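Local coordinates for protein predicted zincin-like metalloprotease (Acidothermus cellulolyticus 11B, PDB 3E11) that is of unknown function but, with a zincin-like fold and an HExxH helix, is predicted to be a metal-dependent protease, at residues A[8-13]-A[69-74]; A[16-21]-A[92-97]; A[77-82]-A[87-92]; A[98-103]-A[107-112]. All coordinates share one frame; numbering follows the deposited sequence.

Contact 1. Residues A[8-13]-A[69-74]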
loop_
_atom_site.group_PDB
_atom_site.type_symbol
_atom_site.label_atom_id
_atom_site.label_comp_id
_atom_site.label_asym_id
_atom_site.label_seq_id
_atom_site.Cartn_x
_atom_site.Cartn_y
_atom_site.Cartn_z
ATOM N N ASP A 8 -13.781 7.684 3.698
ATOM C CA ASP A 8 -14.327 7.335 2.374
ATOM C C ASP A 8 -13.485 7.957 1.276
ATOM O O ASP A 8 -13.182 7.299 0.291
ATOM C CB ASP A 8 -15.744 7.795 2.190
ATOM C CG ASP A 8 -16.737 6.949 2.927
ATOM O OD1 ASP A 8 -16.369 5.910 3.520
ATOM O OD2 ASP A 8 -17.916 7.332 2.887
ATOM N N ARG A 9 -13.110 9.223 1.444
ATOM C CA ARG A 9 -12.269 9.894 0.434
ATOM C C ARG A 9 -10.895 9.266 0.339
ATOM O O ARG A 9 -10.344 9.094 -0.757
ATOM C CB ARG A 9 -12.145 11.387 0.748
ATOM C CG ARG A 9 -11.320 12.158 -0.240
ATOM C CD ARG A 9 -11.793 11.983 -1.667
ATOM N NE ARG A 9 -11.116 12.913 -2.571
ATOM C CZ ARG A 9 -11.151 12.816 -3.887
ATOM N NH1 ARG A 9 -11.834 11.836 -4.456
ATOM N NH2 ARG A 9 -10.528 13.707 -4.648
ATOM N N PHE A 10 -10.347 8.879 1.494
ATOM C CA PHE A 10 -9.028 8.275 1.498
ATOM C C PHE A 10 -9.054 6.988 0.684
ATOM O O PHE A 10 -8.137 6.757 -0.083
ATOM C CB PHE A 10 -8.499 8.024 2.912
ATOM C CG PHE A 10 -7.008 7.703 2.965
ATOM C CD1 PHE A 10 -6.076 8.715 3.065
ATOM C CD2 PHE A 10 -6.568 6.385 2.971
ATOM C CE1 PHE A 10 -4.732 8.460 3.159
ATOM C CE2 PHE A 10 -5.222 6.097 3.041
ATOM C CZ PHE A 10 -4.293 7.149 3.124
ATOM N N ASP A 11 -10.125 6.201 0.817
ATOM C CA ASP A 11 -10.310 5.003 -0.015
ATOM C C ASP A 11 -10.246 5.284 -1.521
ATOM O O ASP A 11 -9.616 4.542 -2.270
ATOM C CB ASP A 11 -11.605 4.273 0.341
ATOM C CG ASP A 11 -11.573 3.692 1.728
ATOM O OD1 ASP A 11 -10.460 3.465 2.220
ATOM O OD2 ASP A 11 -12.663 3.495 2.322
ATOM N N GLU A 12 -10.834 6.384 -1.934
ATOM C CA GLU A 12 -10.790 6.827 -3.317
ATOM C C GLU A 12 -9.396 7.206 -3.767
ATOM O O GLU A 12 -8.996 6.890 -4.883
ATOM C CB GLU A 12 -11.732 8.022 -3.481
ATOM C CG GLU A 12 -13.206 7.665 -3.214
ATOM C CD GLU A 12 -14.168 8.848 -3.239
ATOM O OE1 GLU A 12 -13.730 9.999 -3.411
ATOM O OE2 GLU A 12 -15.393 8.621 -3.090
ATOM N N LEU A 13 -8.667 7.897 -2.899
ATOM C CA LEU A 13 -7.250 8.205 -3.136
ATOM C C LEU A 13 -6.387 6.923 -3.224
ATOM O O LEU A 13 -5.487 6.833 -4.046
ATOM C CB LEU A 13 -6.744 9.168 -2.059
ATOM C CG LEU A 13 -7.529 10.513 -2.043
ATOM C CD1 LEU A 13 -6.902 11.498 -1.065
ATOM C CD2 LEU A 13 -7.665 11.130 -3.416
ATOM N N ILE A 69 -1.514 -5.315 2.016
ATOM C CA ILE A 69 -0.664 -4.193 2.327
ATOM C C ILE A 69 -1.552 -3.211 3.099
ATOM O O ILE A 69 -2.571 -2.730 2.579
ATOM C CB ILE A 69 -0.070 -3.548 1.079
ATOM C CG1 ILE A 69 0.948 -4.506 0.417
ATOM C CG2 ILE A 69 0.627 -2.262 1.420
ATOM C CD1 ILE A 69 1.480 -3.993 -0.927
ATOM N N ILE A 70 -1.187 -2.974 4.353
ATOM C CA ILE A 70 -1.913 -2.004 5.179
ATOM C C ILE A 70 -1.331 -0.631 4.915
ATOM O O ILE A 70 -0.116 -0.500 4.831
ATOM C CB ILE A 70 -1.818 -2.346 6.663
ATOM C CG1 ILE A 70 -2.155 -3.832 6.919
ATOM C CG2 ILE A 70 -2.750 -1.434 7.474
ATOM C CD1 ILE A 70 -3.499 -4.269 6.414
ATOM N N ILE A 71 -2.196 0.378 4.766
ATOM C CA ILE A 71 -1.791 1.777 4.544
ATOM C C ILE A 71 -2.358 2.561 5.717
ATOM O O ILE A 71 -3.518 2.385 6.061
ATOM C CB ILE A 71 -2.330 2.333 3.195
ATOM C CG1 ILE A 71 -1.644 1.641 2.021
ATOM C CG2 ILE A 71 -2.139 3.819 3.073
ATOM C CD1 ILE A 71 -0.152 1.859 1.899
ATOM N N TYR A 72 -1.518 3.366 6.370
ATOM C CA TYR A 72 -1.892 4.095 7.601
ATOM C C TYR A 72 -2.273 5.526 7.262
ATOM O O TYR A 72 -1.436 6.338 6.889
ATOM C CB TYR A 72 -0.760 4.032 8.631
ATOM C CG TYR A 72 -0.528 2.595 9.056
ATOM C CD1 TYR A 72 -1.506 1.913 9.782
ATOM C CD2 TYR A 72 0.585 1.897 8.652
ATOM C CE1 TYR A 72 -1.336 0.586 10.160
ATOM C CE2 TYR A 72 0.774 0.555 9.005
ATOM C CZ TYR A 72 -0.194 -0.095 9.755
ATOM O OH TYR A 72 -0.037 -1.407 10.113
ATOM N N ARG A 73 -3.553 5.827 7.383
ATOM C CA ARG A 73 -4.074 7.109 6.933
ATOM C C ARG A 73 -3.445 8.276 7.707
ATOM O O ARG A 73 -3.054 9.283 7.122
ATOM C CB ARG A 73 -5.603 7.089 7.091
ATOM C CG ARG A 73 -6.325 8.330 6.630
ATOM C CD ARG A 73 -7.835 8.096 6.510
ATOM N NE ARG A 73 -8.379 7.727 7.800
ATOM C CZ ARG A 73 -8.977 6.566 8.091
ATOM N NH1 ARG A 73 -9.181 5.623 7.170
ATOM N NH2 ARG A 73 -9.404 6.355 9.334
ATOM N N ASN A 74 -3.341 8.144 9.029
ATOM C CA ASN A 74 -2.841 9.281 9.826
ATOM C C ASN A 74 -1.399 9.653 9.453
ATOM O O ASN A 74 -1.071 10.846 9.280
ATOM C CB ASN A 74 -2.955 8.993 11.315
ATOM C CG ASN A 74 -4.367 8.972 11.787
ATOM O OD1 ASN A 74 -5.293 9.268 11.027
ATOM N ND2 ASN A 74 -4.561 8.628 13.044
HETATM O O HOH W 1 -9.987 5.012 4.398
#
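Phe10 and Arg73 form a CH-pi contact: the aliphatic part of the arginine lies over one face of the ring, with Arg73 CG 3.8 Å from the Phe10 ring centroid and 17° off the ring normal. Arg73 CD continues past the root of the ring, 3.7 Å from Phe10 CB. The arginine chain bends at chi3 (61°) and its guanidinium stands 79° from the ring plane; it is the methylenes that lie over the face. Apolar packing comes from Ile71, whose CG2 methyl meets the ring at its edge, near its plane, 3.8 Å from Phe10 CE2. The contact sets helix 7-19 against the end of central strand 67-72 and the start of helix 73-78, part of the zincin-like core; Phe10 also touches Val36 of strand 32-37 and Val86 and Val90 of helix 83-101. Were Phe10 replaced by an alanine, the Arg73 methylenes and Ile71 CG2 would probably lose the ring they pack on, opening a gap between helix 7-19 and the sheet. The polar link is indirect: a water donates to Asp11 OD1 at 2.7 Å and accepts a weak bond from Arg73 NH1 at 3.0 Å, while Asp11 OD1 and Arg73 NH1 themselves stay 5.5 Å apart.

Contact 2. Residues A[16-21]-A[92-97]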
loop_
_atom_site.group_PDB
_atom_site.type_symbol
_atom_site.label_atom_id
_atom_site.label_comp_id
_atom_site.label_asym_id
_atom_site.label_seq_id
_atom_site.Cartn_x
_atom_site.Cartn_y
_atom_site.Cartn_z
ATOM N N GLU A 16 -6.950 5.490 -6.665
ATOM C CA GLU A 16 -6.192 6.272 -7.657
ATOM C C GLU A 16 -4.705 5.937 -7.589
ATOM O O GLU A 16 -4.038 5.875 -8.615
ATOM C CB GLU A 16 -6.386 7.772 -7.457
ATOM C CG GLU A 16 -5.626 8.642 -8.479
ATOM C CD GLU A 16 -6.156 8.511 -9.890
ATOM O OE1 GLU A 16 -7.312 8.068 -10.047
ATOM O OE2 GLU A 16 -5.428 8.857 -10.850
ATOM N N ALA A 17 -4.190 5.719 -6.373
ATOM C CA ALA A 17 -2.800 5.307 -6.173
ATOM C C ALA A 17 -2.558 3.955 -6.876
ATOM O O ALA A 17 -1.606 3.816 -7.631
ATOM C CB ALA A 17 -2.472 5.209 -4.696
ATOM N N LEU A 18 -3.456 2.989 -6.673
ATOM C CA LEU A 18 -3.269 1.649 -7.236
ATOM C C LEU A 18 -3.380 1.697 -8.759
ATOM O O LEU A 18 -2.615 1.047 -9.455
ATOM C CB LEU A 18 -4.288 0.639 -6.659
ATOM C CG LEU A 18 -4.083 0.071 -5.240
ATOM C CD1 LEU A 18 -5.016 -1.123 -5.032
ATOM C CD2 LEU A 18 -2.657 -0.373 -4.996
ATOM N N ASP A 19 -4.330 2.485 -9.263
ATOM C CA ASP A 19 -4.537 2.605 -10.702
ATOM C C ASP A 19 -3.259 3.140 -11.390
ATOM O O ASP A 19 -3.024 2.856 -12.541
ATOM C CB ASP A 19 -5.717 3.537 -11.011
ATOM C CG ASP A 19 -7.093 2.944 -10.598
ATOM O OD1 ASP A 19 -7.180 1.745 -10.251
ATOM O OD2 ASP A 19 -8.072 3.715 -10.570
ATOM N N GLY A 20 -2.459 3.920 -10.669
ATOM C CA GLY A 20 -1.248 4.519 -11.216
ATOM C C GLY A 20 0.028 3.735 -10.934
ATOM O O GLY A 20 1.116 4.205 -11.232
ATOM N N ILE A 21 -0.087 2.565 -10.307
ATOM C CA ILE A 21 1.085 1.728 -10.127
ATOM C C ILE A 21 1.662 1.354 -11.488
ATOM O O ILE A 21 0.938 0.893 -12.367
ATOM C CB ILE A 21 0.767 0.482 -9.317
ATOM C CG1 ILE A 21 0.597 0.900 -7.835
ATOM C CG2 ILE A 21 1.861 -0.583 -9.477
ATOM C CD1 ILE A 21 0.116 -0.204 -6.965
ATOM N N LYS A 92 3.688 5.336 -3.517
ATOM C CA LYS A 92 5.086 5.081 -3.241
ATOM C C LYS A 92 5.192 4.004 -2.160
ATOM O O LYS A 92 6.025 3.124 -2.252
ATOM C CB LYS A 92 5.808 6.355 -2.836
ATOM C CG LYS A 92 7.155 6.138 -2.235
ATOM C CD LYS A 92 7.820 7.461 -1.850
ATOM C CE LYS A 92 9.066 7.184 -1.020
ATOM N NZ LYS A 92 9.870 8.407 -0.736
ATOM N N THR A 93 4.305 4.068 -1.181
ATOM C CA THR A 93 4.294 3.124 -0.071
ATOM C C THR A 93 3.961 1.690 -0.505
ATOM O O THR A 93 4.676 0.755 -0.142
ATOM C CB THR A 93 3.328 3.602 1.030
ATOM O OG1 THR A 93 3.791 4.860 1.521
ATOM C CG2 THR A 93 3.240 2.594 2.185
ATOM N N VAL A 94 2.901 1.541 -1.286
ATOM C CA VAL A 94 2.504 0.247 -1.849
ATOM C C VAL A 94 3.651 -0.342 -2.690
ATOM O O VAL A 94 4.005 -1.529 -2.534
ATOM C CB VAL A 94 1.207 0.364 -2.678
ATOM C CG1 VAL A 94 0.890 -0.954 -3.350
ATOM C CG2 VAL A 94 0.022 0.794 -1.800
ATOM N N VAL A 95 4.220 0.470 -3.590
ATOM C CA VAL A 95 5.305 -0.016 -4.455
ATOM C C VAL A 95 6.545 -0.443 -3.643
ATOM O O VAL A 95 7.144 -1.507 -3.891
ATOM C CB VAL A 95 5.693 1.012 -5.531
ATOM C CG1 VAL A 95 6.957 0.573 -6.264
ATOM C CG2 VAL A 95 4.564 1.137 -6.531
ATOM N N HIS A 96 6.921 0.342 -2.646
ATOM C CA HIS A 96 7.994 -0.094 -1.750
ATOM C C HIS A 96 7.687 -1.371 -1.008
ATOM O O HIS A 96 8.551 -2.244 -0.877
ATOM C CB HIS A 96 8.383 1.023 -0.777
ATOM C CG HIS A 96 9.173 2.105 -1.438
ATOM N ND1 HIS A 96 10.396 2.530 -0.977
ATOM C CD2 HIS A 96 8.935 2.804 -2.576
ATOM C CE1 HIS A 96 10.850 3.488 -1.770
ATOM N NE2 HIS A 96 9.983 3.668 -2.749
ATOM N N GLU A 97 6.462 -1.493 -0.522
ATOM C CA GLU A 97 6.098 -2.662 0.257
ATOM C C GLU A 97 6.118 -3.899 -0.621
ATOM O O GLU A 97 6.643 -4.930 -0.225
ATOM C CB GLU A 97 4.738 -2.472 0.950
ATOM C CG GLU A 97 4.794 -1.527 2.167
ATOM C CD GLU A 97 5.789 -2.001 3.214
ATOM O OE1 GLU A 97 5.917 -3.217 3.414
ATOM O OE2 GLU A 97 6.488 -1.162 3.802
#
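Leu18 and Ile21 meet Val94 and Val95 without any ring or other flat group taking part, so there are no faces or edges to match; methyl and methylene groups make the whole contact. The CD1 methyl at the end of Ile21 reaches Val94 CG1 at 3.8 Å, the two side chains crossing at about a right angle. Further back on the same residue, Ile21 CG1 passes Val95 CG2 at 4.2 Å, and here the side chains run in opposite directions. Ile21 keeps its CG1 branch beside the backbone N (chi1 -74°) and its chain extended, which lets one residue touch two successive valines of the helix. Helix 83-101, to which both valines belong, carries His96 and Glu97 of an HExxH pattern, the probable metal-binding signature of a zincin; the contact seats the end of helix 7-19 and the turn after it against the flank of this helix. Val94 also packs on Ile69 and Ile71 of strand 67-72, and Val95 touches Phe25. Leu18 adds a looser approach, Leu18 CD2 to Val94 CG1 at 4.0 Å, less certain because Leu18 was modelled in two conformers. Asp19, next in the chain, binds calcium in a structure of this protein, although no calcium is bound to this chain; its side chain takes no part in the valine packing.

Contact 3. Residues A[77-82]-A[87-92]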
loop_
_atom_site.group_PDB
_atom_site.type_symbol
_atom_site.label_atom_id
_atom_site.label_comp_id
_atom_site.label_asym_id
_atom_site.label_seq_id
_atom_site.Cartn_x
_atom_site.Cartn_y
_atom_site.Cartn_z
ATOM N N CYS A 77 -1.089 11.093 5.881
ATOM C CA CYS A 77 -1.651 12.448 5.727
ATOM C C CYS A 77 -0.787 13.499 6.361
ATOM O O CYS A 77 -0.656 14.576 5.831
ATOM C CB CYS A 77 -3.076 12.557 6.256
ATOM S SG CYS A 77 -4.276 11.698 5.156
ATOM N N ALA A 78 -0.160 13.165 7.478
ATOM C CA ALA A 78 0.738 14.086 8.185
ATOM C C ALA A 78 1.877 14.582 7.310
ATOM O O ALA A 78 2.422 15.641 7.574
ATOM C CB ALA A 78 1.301 13.442 9.411
ATOM N N LEU A 79 2.260 13.791 6.316
ATOM C CA LEU A 79 3.315 14.146 5.377
ATOM C C LEU A 79 2.848 14.931 4.127
ATOM O O LEU A 79 3.693 15.313 3.280
ATOM C CB LEU A 79 4.000 12.851 4.906
ATOM C CG LEU A 79 4.833 12.083 5.917
ATOM C CD1 LEU A 79 5.261 10.739 5.278
ATOM C CD2 LEU A 79 5.981 12.898 6.343
ATOM N N CYS A 80 1.539 15.131 3.982
ATOM C CA CYS A 80 0.938 15.621 2.731
ATOM C C CYS A 80 0.139 16.912 2.896
ATOM O O CYS A 80 -0.630 17.072 3.837
ATOM C CB CYS A 80 0.052 14.552 2.107
ATOM S SG CYS A 80 1.002 13.022 1.683
ATOM N N GLU A 81 0.279 17.806 1.932
ATOM C CA GLU A 81 -0.407 19.103 1.971
ATOM C C GLU A 81 -1.546 19.144 0.949
ATOM O O GLU A 81 -2.335 20.107 0.935
ATOM C CB GLU A 81 0.605 20.257 1.731
ATOM C CG GLU A 81 1.562 20.416 2.928
ATOM C CD GLU A 81 2.566 21.521 2.778
ATOM O OE1 GLU A 81 2.678 22.102 1.678
ATOM O OE2 GLU A 81 3.223 21.853 3.792
ATOM N N THR A 82 -1.624 18.128 0.076
ATOM C CA THR A 82 -2.700 18.030 -0.898
ATOM C C THR A 82 -3.092 16.560 -1.098
ATOM O O THR A 82 -2.325 15.655 -0.756
ATOM C CB THR A 82 -2.355 18.631 -2.270
ATOM O OG1 THR A 82 -1.449 17.759 -2.964
ATOM C CG2 THR A 82 -1.764 20.020 -2.140
ATOM N N ILE A 87 -2.064 10.732 -2.747
ATOM C CA ILE A 87 -2.058 9.697 -3.791
ATOM C C ILE A 87 -0.636 9.203 -4.044
ATOM O O ILE A 87 -0.366 7.969 -4.049
ATOM C CB ILE A 87 -2.696 10.207 -5.123
ATOM C CG1 ILE A 87 -4.222 10.397 -4.955
ATOM C CG2 ILE A 87 -2.444 9.210 -6.229
ATOM C CD1 ILE A 87 -4.882 11.283 -6.000
ATOM N N ASP A 88 0.271 10.159 -4.244
ATOM C CA ASP A 88 1.681 9.859 -4.525
ATOM C C ASP A 88 2.340 9.082 -3.396
ATOM O O ASP A 88 3.058 8.107 -3.626
ATOM C CB ASP A 88 2.463 11.135 -4.772
ATOM C CG ASP A 88 2.151 11.733 -6.101
ATOM O OD1 ASP A 88 1.531 11.049 -6.910
ATOM O OD2 ASP A 88 2.496 12.900 -6.343
ATOM N N GLU A 89 2.078 9.530 -2.181
ATOM C CA GLU A 89 2.637 8.917 -1.014
ATOM C C GLU A 89 2.096 7.513 -0.807
ATOM O O GLU A 89 2.839 6.603 -0.445
ATOM C CB GLU A 89 2.380 9.790 0.209
ATOM C CG GLU A 89 3.339 9.536 1.346
ATOM C CD GLU A 89 4.792 9.762 0.942
ATOM O OE1 GLU A 89 5.082 10.711 0.209
ATOM O OE2 GLU A 89 5.635 8.967 1.338
ATOM N N VAL A 90 0.801 7.351 -0.979
ATOM C CA VAL A 90 0.207 6.003 -0.930
ATOM C C VAL A 90 0.812 5.078 -2.010
ATOM O O VAL A 90 1.204 3.930 -1.715
ATOM C CB VAL A 90 -1.318 6.022 -1.052
ATOM C CG1 VAL A 90 -1.897 4.556 -1.147
ATOM C CG2 VAL A 90 -1.956 6.715 0.152
ATOM N N ARG A 91 0.904 5.572 -3.243
ATOM C CA ARG A 91 1.468 4.791 -4.335
ATOM C C ARG A 91 2.896 4.378 -3.999
ATOM O O ARG A 91 3.268 3.219 -4.161
ATOM C CB ARG A 91 1.435 5.575 -5.655
ATOM C CG ARG A 91 1.734 4.714 -6.869
ATOM C CD ARG A 91 1.605 5.539 -8.123
ATOM N NE ARG A 91 0.205 5.889 -8.432
ATOM C CZ ARG A 91 -0.224 7.114 -8.757
ATOM N NH1 ARG A 91 0.616 8.156 -8.797
ATOM N NH2 ARG A 91 -1.510 7.309 -9.046
ATOM N N LYS A 92 3.688 5.336 -3.517
ATOM C CA LYS A 92 5.086 5.081 -3.241
ATOM C C LYS A 92 5.192 4.004 -2.160
ATOM O O LYS A 92 6.025 3.124 -2.252
ATOM C CB LYS A 92 5.808 6.355 -2.836
ATOM C CG LYS A 92 7.155 6.138 -2.235
ATOM C CD LYS A 92 7.820 7.461 -1.850
ATOM C CE LYS A 92 9.066 7.184 -1.020
ATOM N NZ LYS A 92 9.870 8.407 -0.736
#
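Cys80 carries its sulfur beside the backbone N, opposite the carbonyl carbon (chi1 -61°), and this directs SG at helix 83-101, where it rests on the CB methylene of Glu89; Cys80 SG and Glu89 CB are 3.8 Å apart. The CB bond of Glu89 points toward 77-82. Its CG lies on the far side from its own backbone N (chi1 -158°) and the chain then bends (chi2 59°), which brings the carboxylate round to Leu79. There the meeting is loose, Leu79 CD1 standing 4.3 Å from Glu89 OE2, and both residues also touch Leu46. The segment 77-82 runs from the end of helix 73-78 through the short connection to helix 83-101. Its first turn is closed by a backbone bond from Cys80 N to Cys77 O at 2.9 Å, after which Cys80 and Thr82 take extended backbone angles and Thr82 N-caps the next helix, its OG1 bonded to Glu85 N. Inside helix 83-101, Asp88 OD1 and Arg91 NH1 form a salt bridge of 3.6 Å, one turn apart. Cys77 and Cys80 are spaced as a CxxC pair, yet Cys77 SG and Cys80 SG lie 6.5 Å apart and form no disulfide with each other. The chemistry is therefore that of a cysteine sulfur packed against the methylene of an acid: across the two segments the contact is van der Waals in kind, and the Glu89 carboxylate makes neither a salt bridge nor a hydrogen bond to the residues of 77-82.

Contact 4. Residues A[98-103]-A[107-112]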
loop_
_atom_site.group_PDB
_atom_site.type_symbol
_atom_site.label_atom_id
_atom_site.label_comp_id
_atom_site.label_asym_id
_atom_site.label_seq_id
_atom_site.Cartn_x
_atom_site.Cartn_y
_atom_site.Cartn_z
ATOM N N ILE A 98 5.586 -3.804 -1.834
ATOM C CA ILE A 98 5.582 -4.972 -2.710
ATOM C C ILE A 98 7.004 -5.323 -3.167
ATOM O O ILE A 98 7.390 -6.503 -3.194
ATOM C CB ILE A 98 4.572 -4.817 -3.892
ATOM C CG1 ILE A 98 4.272 -6.196 -4.495
ATOM C CG2 ILE A 98 5.023 -3.825 -4.925
ATOM C CD1 ILE A 98 3.611 -7.158 -3.511
ATOM N N ALA A 99 7.797 -4.304 -3.463
ATOM C CA ALA A 99 9.171 -4.519 -3.911
ATOM C C ALA A 99 10.000 -5.233 -2.833
ATOM O O ALA A 99 10.718 -6.199 -3.109
ATOM C CB ALA A 99 9.783 -3.198 -4.285
ATOM N N HIS A 100 9.861 -4.767 -1.598
ATOM C CA HIS A 100 10.603 -5.319 -0.473
ATOM C C HIS A 100 10.156 -6.744 -0.174
ATOM O O HIS A 100 10.979 -7.593 0.180
ATOM C CB HIS A 100 10.470 -4.429 0.777
ATOM C CG HIS A 100 11.032 -3.050 0.607
ATOM N ND1 HIS A 100 10.754 -2.021 1.482
ATOM C CD2 HIS A 100 11.839 -2.525 -0.347
ATOM C CE1 HIS A 100 11.364 -0.922 1.074
ATOM N NE2 HIS A 100 12.028 -1.201 -0.037
ATOM N N HIS A 101 8.869 -7.030 -0.370
ATOM C CA HIS A 101 8.348 -8.380 -0.175
ATOM C C HIS A 101 9.025 -9.386 -1.111
ATOM O O HIS A 101 9.215 -10.542 -0.744
ATOM C CB HIS A 101 6.826 -8.417 -0.385
ATOM C CG HIS A 101 6.256 -9.802 -0.444
ATOM N ND1 HIS A 101 6.185 -10.629 0.656
ATOM C CD2 HIS A 101 5.750 -10.512 -1.482
ATOM C CE1 HIS A 101 5.626 -11.775 0.308
ATOM N NE2 HIS A 101 5.362 -11.734 -0.986
ATOM N N PHE A 102 9.388 -8.931 -2.309
ATOM C CA PHE A 102 10.060 -9.773 -3.296
ATOM C C PHE A 102 11.550 -9.451 -3.349
ATOM O O PHE A 102 12.196 -9.663 -4.370
ATOM C CB PHE A 102 9.440 -9.565 -4.674
ATOM C CG PHE A 102 8.078 -10.144 -4.807
ATOM C CD1 PHE A 102 7.891 -11.528 -4.771
ATOM C CD2 PHE A 102 6.980 -9.325 -4.959
ATOM C CE1 PHE A 102 6.636 -12.065 -4.898
ATOM C CE2 PHE A 102 5.717 -9.860 -5.077
ATOM C CZ PHE A 102 5.542 -11.229 -5.054
ATOM N N GLY A 103 12.079 -8.951 -2.245
ATOM C CA GLY A 103 13.504 -8.799 -2.049
ATOM C C GLY A 103 14.201 -7.797 -2.937
ATOM O O GLY A 103 15.417 -7.891 -3.124
ATOM N N GLU A 107 17.746 0.734 -3.822
ATOM C CA GLU A 107 18.679 1.106 -4.884
ATOM C C GLU A 107 18.146 0.602 -6.225
ATOM O O GLU A 107 18.223 1.309 -7.226
ATOM C CB GLU A 107 20.075 0.539 -4.646
ATOM C CG GLU A 107 20.841 1.149 -3.493
ATOM C CD GLU A 107 22.257 0.591 -3.406
ATOM N N ARG A 108 17.623 -0.623 -6.232
ATOM C CA ARG A 108 16.978 -1.192 -7.415
ATOM C C ARG A 108 15.709 -0.416 -7.774
ATOM O O ARG A 108 15.435 -0.195 -8.953
ATOM C CB ARG A 108 16.617 -2.672 -7.199
ATOM C CG ARG A 108 17.767 -3.658 -6.953
ATOM C CD ARG A 108 18.726 -3.788 -8.128
ATOM N NE ARG A 108 19.580 -2.609 -8.226
ATOM C CZ ARG A 108 20.686 -2.385 -7.510
ATOM N NH1 ARG A 108 21.139 -3.274 -6.631
ATOM N NH2 ARG A 108 21.360 -1.252 -7.684
ATOM N N LEU A 109 14.942 -0.019 -6.754
ATOM C CA LEU A 109 13.730 0.778 -6.944
ATOM C C LEU A 109 14.010 2.145 -7.516
ATOM O O LEU A 109 13.202 2.657 -8.282
ATOM C CB LEU A 109 12.977 0.962 -5.625
ATOM C CG LEU A 109 12.276 -0.267 -5.068
ATOM C CD1 LEU A 109 11.736 0.041 -3.656
ATOM C CD2 LEU A 109 11.170 -0.716 -6.031
ATOM N N HIS A 110 15.136 2.752 -7.136
ATOM C CA HIS A 110 15.517 4.030 -7.701
ATOM C C HIS A 110 15.744 3.864 -9.195
ATOM O O HIS A 110 15.424 4.756 -9.971
ATOM C CB HIS A 110 16.781 4.577 -7.028
ATOM C CG HIS A 110 16.588 4.961 -5.593
ATOM N ND1 HIS A 110 15.402 5.476 -5.111
ATOM C CD2 HIS A 110 17.441 4.934 -4.541
ATOM C CE1 HIS A 110 15.527 5.734 -3.821
ATOM N NE2 HIS A 110 16.757 5.421 -3.452
ATOM N N GLU A 111 16.292 2.712 -9.587
ATOM C CA GLU A 111 16.367 2.318 -10.998
ATOM C C GLU A 111 14.984 2.015 -11.615
ATOM O O GLU A 111 14.864 1.904 -12.824
ATOM C CB GLU A 111 17.270 1.094 -11.169
ATOM C CG GLU A 111 18.700 1.295 -10.709
ATOM C CD GLU A 111 19.506 0.012 -10.738
ATOM O OE1 GLU A 111 18.915 -1.061 -10.992
ATOM O OE2 GLU A 111 20.731 0.071 -10.519
ATOM N N LEU A 112 13.958 1.872 -10.778
ATOM C CA LEU A 112 12.576 1.681 -11.228
ATOM C C LEU A 112 11.665 2.892 -10.905
ATOM O O LEU A 112 10.428 2.777 -10.917
ATOM C CB LEU A 112 12.021 0.397 -10.613
ATOM C CG LEU A 112 12.712 -0.894 -11.087
ATOM C CD1 LEU A 112 12.537 -2.044 -10.078
ATOM C CD2 LEU A 112 12.193 -1.293 -12.468
#
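Ala99 and Leu109 are pressed unusually close: Ala99 CB stands 3.3 Å from Leu109 CD2, tighter than ordinary van der Waals contact, with the other branch, Leu109 CD1, 3.8 Å from the same Ala99 CB. Both methyls of the leucine fork thus face the alanine methyl. Its CG lies beside the backbone N (chi1 -71°), sending both branches across to helix 83-101, and CD1 also reaches the imidazole of His100, 3.8 Å from His100 NE2, the two side chains crossing at about a right angle. A glycine in place of Leu109 would probably leave the Ala99 methyl without its cover and the His100 ring without this apolar neighbour. Beyond the interface, Arg108 grips Glu111 side-on, Arg108 NE to Glu111 OE1 and Arg108 NH2 to Glu111 OE2, each carboxylate oxygen being met from above its plane. Helix 83-101 ends in a Schellman motif, after which the chain turns back toward helix 106-110; in it Gly103 takes positive phi (66°) and its N bonds His100 O at 3.0 Å, while Ile104 N reaches Ala99 O. His100 NE2 makes a weak hydrogen bond to Asp106 OD1. With His96 and Glu97 one turn earlier, His100, the glycine turn and Asp106 fit an HExxHxxGxxD pattern, consistent with the metal site of matrix-metalloprotease-like zincins, although no metal is bound to the histidines here.

How the contacts relate
From the N terminus, helix 7-19 and the turn after it supply the first side of two contacts. Contact 1 closes a loop holding strands 32-37 and 47-50 by returning to strand 67-72 and the start of helix 73-78. Contact 2 opens within that loop and closes later, on helix 83-101, so the two cross; they touch where Ile71 packs on Thr93 and Val94. Contact 3 closes the short loop that joins helices 73-78 and 83-101, nested inside contact 2 and in series after contact 1; Arg91 bonds to the carbonyls of Ala17 and Glu16 join contacts 2 and 3. Contact 4 comes last, folding helix 106-110 back on helix 83-101, the element common to contacts 2, 3 and 4.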